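Side-chain contacts in putative thiosugar synthase (Amycolatopsis orientalis, PDB 4N6F), which probably forms a 2-thiosugar phosphate from a hexose phosphate, taking sulphur from a sulphur-carrier protein, in a TIM barrel of the thiazole synthase (ThiG) family: residues D11-W14 and R20-R23; I108-V113 and A160-A165. All coordinates share one frame; numbering follows the deposited sequence.

Interaction 1: D11-W14 and R20-R23; sequences DEPW and REFR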
ATOM      1  N   ASP A  11       0.440  -7.233  15.670  1.00 65.58           N
ATOM      2  CA  ASP A  11      -0.598  -8.028  16.413  1.00 66.63           C
ATOM      3  C   ASP A  11      -1.031  -7.457  17.780  1.00 60.64           C
ATOM      4  O   ASP A  11      -1.647  -8.166  18.579  1.00 59.15           O
ATOM      5  CB  ASP A  11      -0.139  -9.487  16.581  1.00 70.84           C
ATOM      6  CG  ASP A  11       1.198  -9.604  17.303  1.00 76.14           C
ATOM      7  OD1 ASP A  11       2.115  -8.804  17.008  1.00 81.70           O
ATOM      8  OD2 ASP A  11       1.338 -10.501  18.165  1.00 79.69           O
ATOM      9  N   GLU A  12      -0.709  -6.194  18.054  1.00 56.11           N
ATOM     10  CA  GLU A  12      -1.368  -5.455  19.125  1.00 55.11           C
ATOM     11  C   GLU A  12      -2.856  -5.387  18.790  1.00 44.86           C
ATOM     12  O   GLU A  12      -3.211  -5.175  17.635  1.00 45.55           O
ATOM     13  CB  GLU A  12      -0.815  -4.021  19.233  1.00 61.10           C
ATOM     14  CG  GLU A  12       0.140  -3.778  20.396  1.00 66.97           C
ATOM     15  CD  GLU A  12      -0.563  -3.801  21.746  1.00 71.53           C
ATOM     16  OE1 GLU A  12      -1.521  -3.016  21.936  1.00 74.30           O
ATOM     17  OE2 GLU A  12      -0.151  -4.599  22.620  1.00 72.85           O
ATOM     18  N   PRO A  13      -3.732  -5.580  19.781  1.00 36.86           N
ATOM     19  CA  PRO A  13      -5.126  -5.255  19.485  1.00 33.28           C
ATOM     20  C   PRO A  13      -5.291  -3.738  19.384  1.00 29.02           C
ATOM     21  O   PRO A  13      -4.713  -3.009  20.178  1.00 28.73           O
ATOM     22  CB  PRO A  13      -5.902  -5.828  20.683  1.00 34.46           C
ATOM     23  CG  PRO A  13      -4.891  -6.435  21.608  1.00 35.05           C
ATOM     24  CD  PRO A  13      -3.533  -5.964  21.187  1.00 35.86           C
ATOM     25  N   TRP A  14      -6.044  -3.275  18.389  1.00 25.68           N
ATOM     26  CA  TRP A  14      -6.329  -1.849  18.218  1.00 23.32           C
ATOM     27  C   TRP A  14      -7.644  -1.480  18.901  1.00 23.30           C
ATOM     28  O   TRP A  14      -7.977  -0.308  19.015  1.00 24.27           O
ATOM     29  CB  TRP A  14      -6.366  -1.456  16.729  1.00 22.48           C
ATOM     30  CG  TRP A  14      -7.288  -2.302  15.871  1.00 21.83           C
ATOM     31  CD1 TRP A  14      -6.980  -3.482  15.258  1.00 21.68           C
ATOM     32  CD2 TRP A  14      -8.654  -2.033  15.555  1.00 21.56           C
ATOM     33  NE1 TRP A  14      -8.073  -3.971  14.590  1.00 21.78           N
ATOM     34  CE2 TRP A  14      -9.114  -3.098  14.749  1.00 21.84           C
ATOM     35  CE3 TRP A  14      -9.537  -0.996  15.871  1.00 22.63           C
ATOM     36  CZ2 TRP A  14     -10.412  -3.151  14.248  1.00 21.59           C
ATOM     37  CZ3 TRP A  14     -10.831  -1.047  15.374  1.00 22.56           C
ATOM     38  CH2 TRP A  14     -11.255  -2.118  14.570  1.00 22.31           C
ATOM     39  N   ARG A  20     -13.176  -9.220  24.424  1.00 28.70           N
ATOM     40  CA  ARG A  20     -12.979  -9.436  22.980  1.00 28.59           C
ATOM     41  C   ARG A  20     -11.962  -8.456  22.400  1.00 27.75           C
ATOM     42  O   ARG A  20     -12.139  -7.235  22.482  1.00 26.29           O
ATOM     43  CB  ARG A  20     -14.310  -9.326  22.229  1.00 31.20           C
ATOM     44  CG  ARG A  20     -15.357 -10.376  22.604  1.00 34.18           C
ATOM     45  CD  ARG A  20     -14.864 -11.809  22.411  1.00 37.44           C
ATOM     46  NE  ARG A  20     -14.194 -11.991  21.121  1.00 41.32           N
ATOM     47  CZ  ARG A  20     -13.572 -13.099  20.729  1.00 45.78           C
ATOM     48  NH1 ARG A  20     -13.516 -14.167  21.515  1.00 49.13           N
ATOM     49  NH2 ARG A  20     -12.989 -13.139  19.534  1.00 48.54           N
ATOM     50  N   GLU A  21     -10.903  -9.003  21.808  1.00 27.20           N
ATOM     51  CA  GLU A  21      -9.849  -8.215  21.189  1.00 28.95           C
ATOM     52  C   GLU A  21     -10.016  -8.173  19.669  1.00 27.87           C
ATOM     53  O   GLU A  21     -10.304  -9.195  19.046  1.00 27.75           O
ATOM     54  CB  GLU A  21      -8.483  -8.797  21.560  1.00 31.08           C
ATOM     55  CG  GLU A  21      -8.182  -8.674  23.048  1.00 36.14           C
ATOM     56  CD  GLU A  21      -6.918  -9.387  23.481  1.00 39.00           C
ATOM     57  OE1 GLU A  21      -6.604 -10.453  22.917  1.00 46.66           O
ATOM     58  OE2 GLU A  21      -6.243  -8.890  24.396  1.00 42.72           O
ATOM     59  N   PHE A  22      -9.837  -6.985  19.093  1.00 26.04           N
ATOM     60  CA  PHE A  22      -9.818  -6.789  17.644  1.00 26.13           C
ATOM     61  C   PHE A  22      -8.377  -6.572  17.233  1.00 26.42           C
ATOM     62  O   PHE A  22      -7.789  -5.548  17.597  1.00 24.81           O
ATOM     63  CB  PHE A  22     -10.600  -5.539  17.228  1.00 26.45           C
ATOM     64  CG  PHE A  22     -12.083  -5.614  17.485  1.00 28.01           C
ATOM     65  CD1 PHE A  22     -12.583  -5.714  18.778  1.00 27.66           C
ATOM     66  CD2 PHE A  22     -12.981  -5.531  16.430  1.00 28.57           C
ATOM     67  CE1 PHE A  22     -13.947  -5.775  19.012  1.00 28.24           C
ATOM     68  CE2 PHE A  22     -14.348  -5.573  16.658  1.00 29.63           C
ATOM     69  CZ  PHE A  22     -14.833  -5.697  17.953  1.00 29.15           C
ATOM     70  N   ARG A  23      -7.825  -7.511  16.465  1.00 27.17           N
ATOM     71  CA  ARG A  23      -6.442  -7.441  16.001  1.00 29.69           C
ATOM     72  C   ARG A  23      -6.301  -7.226  14.492  1.00 27.86           C
ATOM     73  O   ARG A  23      -5.445  -6.453  14.046  1.00 26.64           O
ATOM     74  CB  ARG A  23      -5.704  -8.733  16.353  1.00 33.20           C
ATOM     75  CG  ARG A  23      -5.538  -8.987  17.839  1.00 37.75           C
ATOM     76  CD  ARG A  23      -4.728 -10.258  18.079  1.00 40.49           C
ATOM     77  NE  ARG A  23      -3.834 -10.099  19.221  1.00 44.47           N
ATOM     78  CZ  ARG A  23      -4.185 -10.271  20.493  1.00 48.17           C
ATOM     79  NH1 ARG A  23      -5.425 -10.619  20.817  1.00 48.71           N
ATOM     80  NH2 ARG A  23      -3.284 -10.091  21.457  1.00 50.74           N
TER
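Arg23 packs alongside Pro13, its side chain pointing the same way. Its CG lies next to the backbone N (chi1 -65°), and a bend at chi3 then swings the guanidinium over the proline ring. Pro13 CG stands 4.0 Å from Arg23 NH2, over one guanidinium face but offset toward its rim. NE meanwhile donates to the backbone, with 3.0 Å from Arg23 NE to Asp11 O; the bond is bent, and the oxygen sits out of the guanidinium plane. NH1 turns to Glu21 of its own segment in a salt bridge whose modelled length is too short to be taken literally.

On the other side of the backbone, Trp14 and Phe22 meet. Trp14 CG is tucked between its own N and carbonyl carbon (chi1 53°), which brings the indole face against Phe22 CB and O. Phe22 CB then lies 3.8 Å from Trp14 CE2, a CH-pi contact over the six-membered ring. The Phe22 ring turns its edge toward that face in an offset edge-to-face pair, centroids 5.7 Å apart and planes at 65°. Phe22 O accepts a hydrogen bond from Trp14 N at 3.0 Å and a CA-H contact from Pro13 CA at 3.3 Å. Trp14 NE1 spends its own hydrogen on Ser24 O.

The contact extends the 15-17/20-22 hairpin, lying where the parallel barrel strands begin: Trp14 also touches Pro190 and Ser212, and Arg23 N bonds Asp49. Chemically, Phe22 O is gripped by one conventional bond and one weaker C-H contact and also rests over the indole face, with no hydrogen bond to NE1. The aromatic pair, the Ser24 bond and the loop packing together limit how the indole can turn; the Arg23 bond to Asp11, the poorly ordered first modelled residue, is likely to be the looser element.

Interaction 2: I108-V113 and A160-A165; sequences ILKLDV and ALRVMA. With F6R (fructose -6-phosphate), chain F.
Lys110 starts out with CG opposite its backbone N (chi1 173°) and stays extended until it bends at chi4, while Arg162 turns at chi2 and again at chi3 (54°), so the two chains cross at about a right angle inside the barrel. Lys110 CG thereby rests over a guanidinium face, 3.4 Å from Arg162 NH2. Asp112 meets the same group at its edge, carboxylate and guanidinium planes 87° apart: its OD1 takes Arg162 NH1 at 2.8 Å through the syn lone pair, and OD2 holds NH1 only weakly. NH2 bonds weakly to Leu111 O and also donates to Leu140 O, and NE forms a salt bridge with Glu194.

Asp112 OD1 has a second salt bridge, to Arg114. A leucine in place of Arg162 would probably leave Asp112 with Arg114 alone of the two arginines, its carboxylate held less firmly, and Glu194 without its NE mate. Lys110 NZ is covalently joined to F6R C1 at 1.5 Å, a single-bond length beside the C2 oxygen, which suggests an aminoketone adduct rather than the imine itself, yet fits a lysine that forms a Schiff base as in ThiG.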
ATOM      1  N   ILE A 108     -22.300  -5.883  20.762  1.00 29.51           N
ATOM      2  CA  ILE A 108     -21.467  -5.055  19.894  1.00 26.95           C
ATOM      3  C   ILE A 108     -22.133  -4.910  18.533  1.00 26.06           C
ATOM      4  O   ILE A 108     -22.506  -5.914  17.908  1.00 24.11           O
ATOM      5  CB  ILE A 108     -20.070  -5.654  19.701  1.00 26.78           C
ATOM      6  CG1 ILE A 108     -19.411  -5.916  21.050  1.00 26.54           C
ATOM      7  CG2 ILE A 108     -19.203  -4.721  18.858  1.00 26.65           C
ATOM      8  CD1 ILE A 108     -18.215  -6.835  20.946  1.00 26.86           C
ATOM      9  N   LEU A 109     -22.221  -3.669  18.060  1.00 24.80           N
ATOM     10  CA  LEU A 109     -23.071  -3.324  16.940  1.00 25.21           C
ATOM     11  C   LEU A 109     -22.411  -2.438  15.891  1.00 24.93           C
ATOM     12  O   LEU A 109     -21.899  -1.351  16.196  1.00 25.02           O
ATOM     13  CB  LEU A 109     -24.323  -2.615  17.459  1.00 26.12           C
ATOM     14  CG  LEU A 109     -25.394  -2.304  16.404  1.00 27.62           C
ATOM     15  CD1 LEU A 109     -26.125  -3.583  15.996  1.00 28.04           C
ATOM     16  CD2 LEU A 109     -26.378  -1.268  16.926  1.00 28.03           C
ATOM     17  N   LYS A 110     -22.453  -2.911  14.648  1.00 24.47           N
ATOM     18  CA  LYS A 110     -22.111  -2.110  13.484  1.00 25.54           C
ATOM     19  C   LYS A 110     -23.334  -1.286  13.200  1.00 25.99           C
ATOM     20  O   LYS A 110     -24.339  -1.797  12.722  1.00 26.25           O
ATOM     21  CB  LYS A 110     -21.689  -3.038  12.340  1.00 26.03           C
ATOM     22  CG  LYS A 110     -21.466  -2.370  11.002  1.00 26.69           C
ATOM     23  CD  LYS A 110     -21.011  -3.394   9.969  1.00 28.51           C
ATOM     24  CE  LYS A 110     -20.742  -2.787   8.592  1.00 30.38           C
ATOM     25  NZ  LYS A 110     -22.019  -2.587   7.886  1.00 32.63           N
ATOM     26  N   LEU A 111     -23.280  -0.009  13.555  1.00 26.60           N
ATOM     27  CA  LEU A 111     -24.450   0.858  13.495  1.00 26.13           C
ATOM     28  C   LEU A 111     -24.427   1.669  12.222  1.00 27.54           C
ATOM     29  O   LEU A 111     -23.490   2.444  11.980  1.00 28.10           O
ATOM     30  CB  LEU A 111     -24.483   1.786  14.705  1.00 26.93           C
ATOM     31  CG  LEU A 111     -25.590   2.842  14.737  1.00 27.06           C
ATOM     32  CD1 LEU A 111     -26.968   2.199  14.783  1.00 26.32           C
ATOM     33  CD2 LEU A 111     -25.379   3.758  15.930  1.00 27.28           C
ATOM     34  N   ASP A 112     -25.465   1.482  11.411  1.00 28.94           N
ATOM     35  CA  ASP A 112     -25.628   2.178  10.147  1.00 30.60           C
ATOM     36  C   ASP A 112     -27.030   2.795  10.093  1.00 33.07           C
ATOM     37  O   ASP A 112     -28.036   2.100  10.296  1.00 34.48           O
ATOM     38  CB  ASP A 112     -25.443   1.199   8.986  1.00 31.17           C
ATOM     39  CG  ASP A 112     -23.987   0.846   8.744  1.00 31.61           C
ATOM     40  OD1 ASP A 112     -23.213   1.739   8.382  1.00 30.00           O
ATOM     41  OD2 ASP A 112     -23.610  -0.338   8.893  1.00 35.13           O
ATOM     42  N   VAL A 113     -27.071   4.108   9.882  1.00 34.02           N
ATOM     43  CA  VAL A 113     -28.299   4.859   9.670  1.00 35.09           C
ATOM     44  C   VAL A 113     -28.056   5.740   8.451  1.00 36.96           C
ATOM     45  O   VAL A 113     -27.321   6.727   8.529  1.00 37.88           O
ATOM     46  CB  VAL A 113     -28.643   5.742  10.880  1.00 35.26           C
ATOM     47  CG1 VAL A 113     -29.949   6.490  10.651  1.00 35.14           C
ATOM     48  CG2 VAL A 113     -28.734   4.899  12.142  1.00 35.47           C
ATOM     49  N   ALA A 160     -15.562   2.677  18.541  1.00 21.72           N
ATOM     50  CA  ALA A 160     -14.739   3.026  17.393  1.00 21.24           C
ATOM     51  C   ALA A 160     -15.633   3.743  16.390  1.00 22.02           C
ATOM     52  O   ALA A 160     -16.861   3.651  16.471  1.00 22.39           O
ATOM     53  CB  ALA A 160     -14.142   1.779  16.762  1.00 21.19           C
ATOM     54  N   LEU A 161     -15.007   4.464  15.468  1.00 22.73           N
ATOM     55  CA  LEU A 161     -15.705   5.254  14.462  1.00 24.67           C
ATOM     56  C   LEU A 161     -15.371   4.743  13.090  1.00 23.77           C
ATOM     57  O   LEU A 161     -14.206   4.663  12.733  1.00 24.68           O
ATOM     58  CB  LEU A 161     -15.228   6.706  14.503  1.00 27.10           C
ATOM     59  CG  LEU A 161     -16.170   7.784  14.984  1.00 30.11           C
ATOM     60  CD1 LEU A 161     -15.530   9.135  14.712  1.00 29.67           C
ATOM     61  CD2 LEU A 161     -17.517   7.678  14.273  1.00 31.99           C
ATOM     62  N   ARG A 162     -16.385   4.422  12.311  1.00 23.40           N
ATOM     63  CA  ARG A 162     -16.182   4.137  10.902  1.00 23.46           C
ATOM     64  C   ARG A 162     -16.434   5.443  10.157  1.00 23.98           C
ATOM     65  O   ARG A 162     -17.451   6.113  10.385  1.00 23.26           O
ATOM     66  CB  ARG A 162     -17.109   3.014  10.434  1.00 23.00           C
ATOM     67  CG  ARG A 162     -16.867   1.683  11.149  1.00 23.42           C
ATOM     68  CD  ARG A 162     -18.148   0.869  11.337  1.00 23.47           C
ATOM     69  NE  ARG A 162     -18.839   0.688  10.065  1.00 24.17           N
ATOM     70  CZ  ARG A 162     -20.159   0.770   9.876  1.00 24.15           C
ATOM     71  NH1 ARG A 162     -20.646   0.616   8.649  1.00 24.66           N
ATOM     72  NH2 ARG A 162     -20.995   1.014  10.875  1.00 24.06           N
ATOM     73  N   VAL A 163     -15.491   5.812   9.291  1.00 24.30           N
ATOM     74  CA  VAL A 163     -15.508   7.112   8.616  1.00 25.24           C
ATOM     75  C   VAL A 163     -15.453   6.903   7.098  1.00 24.78           C
ATOM     76  O   VAL A 163     -14.631   6.140   6.605  1.00 23.90           O
ATOM     77  CB  VAL A 163     -14.318   7.981   9.096  1.00 26.39           C
ATOM     78  CG1 VAL A 163     -14.230   9.276   8.315  1.00 26.90           C
ATOM     79  CG2 VAL A 163     -14.461   8.284  10.583  1.00 26.23           C
ATOM     80  N   MET A 164     -16.339   7.574   6.364  1.00 25.26           N
ATOM     81  CA  MET A 164     -16.496   7.324   4.935  1.00 25.42           C
ATOM     82  C   MET A 164     -15.348   7.924   4.155  1.00 24.92           C
ATOM     83  O   MET A 164     -15.058   9.105   4.290  1.00 25.13           O
ATOM     84  CB  MET A 164     -17.822   7.871   4.414  1.00 27.87           C
ATOM     85  CG  MET A 164     -17.979   7.785   2.898  1.00 30.14           C
ATOM     86  SD  MET A 164     -19.677   8.008   2.319  1.00 31.04           S
ATOM     87  CE  MET A 164     -20.185   6.311   2.125  1.00 30.14           C
ATOM     88  N   ALA A 165     -14.693   7.089   3.355  1.00 23.70           N
ATOM     89  CA  ALA A 165     -13.608   7.515   2.484  1.00 24.46           C
ATOM     90  C   ALA A 165     -14.141   8.094   1.172  1.00 25.88           C
ATOM     91  O   ALA A 165     -13.691   9.138   0.722  1.00 27.22           O
ATOM     92  CB  ALA A 165     -12.685   6.334   2.198  1.00 24.15           C
TER
HETATM   93  C1  F6R F 304     -21.933  -1.718   6.682  1.00 34.09           C
HETATM   94  C2  F6R F 304     -21.497  -2.499   5.475  1.00 36.57           C
HETATM   95  C3  F6R F 304     -21.505  -1.914   4.084  1.00 35.05           C
HETATM   96  C4  F6R F 304     -20.298  -0.983   3.951  1.00 32.46           C
HETATM   97  C5  F6R F 304     -19.995  -0.658   2.486  1.00 30.85           C
HETATM   98  C6  F6R F 304     -18.553  -0.224   2.308  1.00 29.00           C
HETATM   99  O2  F6R F 304     -21.061  -3.644   5.612  1.00 41.14           O
HETATM  100  O3  F6R F 304     -22.706  -1.210   3.748  1.00 32.63           O
HETATM  101  O4  F6R F 304     -20.561   0.242   4.652  1.00 32.15           O
HETATM  102  O5  F6R F 304     -20.229  -1.783   1.641  1.00 28.86           O
HETATM  103  O6  F6R F 304     -18.383   0.217   0.966  1.00 28.59           O
HETATM  104  P   F6R F 304     -17.707  -0.674  -0.171  1.00 27.31           P
HETATM  105  O1P F6R F 304     -18.784  -1.658  -0.521  1.00 25.96           O
HETATM  106  O2P F6R F 304     -16.486  -1.313   0.434  1.00 29.47           O
HETATM  107  O3P F6R F 304     -17.362   0.370  -1.194  1.00 26.98           O

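How the interactions relate
The two contacts follow one another along the chain and occupy different levels of one barrel. Interaction 1 is a surface contact, its centre about 14 Å from the centre of the chain, whereas that of interaction 2 is buried, about 6 Å from it; the centres of the two contacts are about 18 Å apart. They approach to about 5 Å between nearest atoms without touching: Phe22 CZ of 20-23 lies 4.6 Å from Ile108 CG2, at the start of strand 108-111. From that residue the strand runs on to Lys110 and the ligand. The side chain of Phe22 remains about 13 Å from the bound sugar phosphate, so interaction 1 has no direct hand in the pocket that interaction 2 lines.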